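Local coordinates for annexin B22 (Schistosoma mansoni, PDB 4MDU), which binds acidic phospholipid membranes in a calcium-dependent manner, aggregates liposomes when calcium is present and probably promotes membrane fusion, at residues 10-13 against 14-17. Numbering follows the deposited sequence.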
# COMPACT_ATOMS: atom_id res chain seq x y z
N GLY B 10 -11.20 -17.27 -25.24
CA GLY B 10 -11.79 -18.56 -25.54
C GLY B 10 -12.96 -18.91 -24.62
O GLY B 10 -13.26 -18.17 -23.68
N ILE B 11 -13.60 -20.05 -24.88
CA ILE B 11 -14.83 -20.42 -24.19
C ILE B 11 -14.76 -20.25 -22.68
O ILE B 11 -15.77 -19.94 -22.04
CB ILE B 11 -15.25 -21.87 -24.50
CG1 ILE B 11 -15.55 -22.04 -25.99
CG2 ILE B 11 -16.48 -22.24 -23.70
CD1 ILE B 11 -14.32 -22.18 -26.87
N THR B 12 -13.57 -20.44 -22.11
CA THR B 12 -13.42 -20.30 -20.67
C THR B 12 -12.13 -19.58 -20.27
O THR B 12 -11.24 -19.36 -21.09
CB THR B 12 -13.42 -21.66 -19.96
OG1 THR B 12 -12.22 -22.38 -20.30
CG2 THR B 12 -14.63 -22.47 -20.35
N ARG B 13 -12.06 -19.22 -19.00
CA ARG B 13 -10.80 -18.85 -18.39
C ARG B 13 -9.98 -20.12 -18.38
O ARG B 13 -10.53 -21.22 -18.47
CB ARG B 13 -11.01 -18.37 -16.95
CG ARG B 13 -11.81 -17.07 -16.83
CD ARG B 13 -11.00 -15.90 -17.37
NE ARG B 13 -9.65 -15.87 -16.80
CZ ARG B 13 -9.24 -15.00 -15.88
NH1 ARG B 13 -10.07 -14.07 -15.41
NH2 ARG B 13 -7.99 -15.05 -15.43
N SER B 14 -8.67 -19.99 -18.27
CA SER B 14 -7.81 -21.16 -18.39
C SER B 14 -8.08 -22.16 -17.26
O SER B 14 -8.26 -21.75 -16.12
CB SER B 14 -6.35 -20.73 -18.38
OG SER B 14 -5.59 -21.68 -17.65
N LEU B 15 -8.08 -23.46 -17.58
CA LEU B 15 -8.36 -24.50 -16.58
C LEU B 15 -7.36 -24.53 -15.43
O LEU B 15 -7.61 -25.12 -14.38
CB LEU B 15 -8.43 -25.88 -17.22
CG LEU B 15 -9.78 -26.57 -17.09
CD1 LEU B 15 -10.79 -25.82 -17.95
CD2 LEU B 15 -9.67 -28.02 -17.52
N ILE B 16 -6.22 -23.89 -15.63
CA ILE B 16 -5.23 -23.84 -14.58
C ILE B 16 -5.76 -23.18 -13.29
O ILE B 16 -5.26 -23.46 -12.20
CB ILE B 16 -3.96 -23.14 -15.07
CG1 ILE B 16 -2.77 -23.56 -14.22
CG2 ILE B 16 -4.17 -21.63 -15.06
CD1 ILE B 16 -1.47 -23.56 -14.98
N HIS B 17 -6.79 -22.34 -13.42
CA HIS B 17 -7.44 -21.71 -12.25
C HIS B 17 -8.54 -22.56 -11.62
O HIS B 17 -9.11 -22.18 -10.59
CB HIS B 17 -8.07 -20.35 -12.61
CG HIS B 17 -7.15 -19.40 -13.30
ND1 HIS B 17 -6.15 -18.72 -12.64
CD2 HIS B 17 -7.09 -19.00 -14.60
CE1 HIS B 17 -5.51 -17.95 -13.50
NE2 HIS B 17 -6.06 -18.11 -14.70
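R13 and H17 bring their polar ends close across a short turn, NH2 of R13 lying 3.7 Å from NE2 of H17, a contact and not a hydrogen bond. The two flat groups approach obliquely, their planes 82° apart. R13 reaches this place by folding: CG sits beside the backbone N (chi1 -66°), and further bends at chi2 and chi3 carry the guanidinium back, so that its edge lies near S14 N. The imidazole is backed by I16, whose CG2 lies 3.9 Å above the ring plane, over its centre.

The backbone between them is shaped by short-range bonds. S14 OG accepts from I16 N at 3.1 Å with an N-H...O angle of 151°, which defines an ST turn, and H17 N bonds to S14 O at 3.1 Å within the 3-10 turn. Upstream, T12 OG1 donates to R13 O at 2.7 Å from above the carbonyl plane.

E142, the stronger polar partner of both groups, probably accounts for the convergence: its OE2 takes the salt bridge from R13 NE and a bond from S14 N, while OE1 bonds H17 NE2. This shared carboxylate ties the N-terminal segment to helix 140-156, within the predicted second annexin repeat, and probably offsets the arginine's charge beside the imidazole.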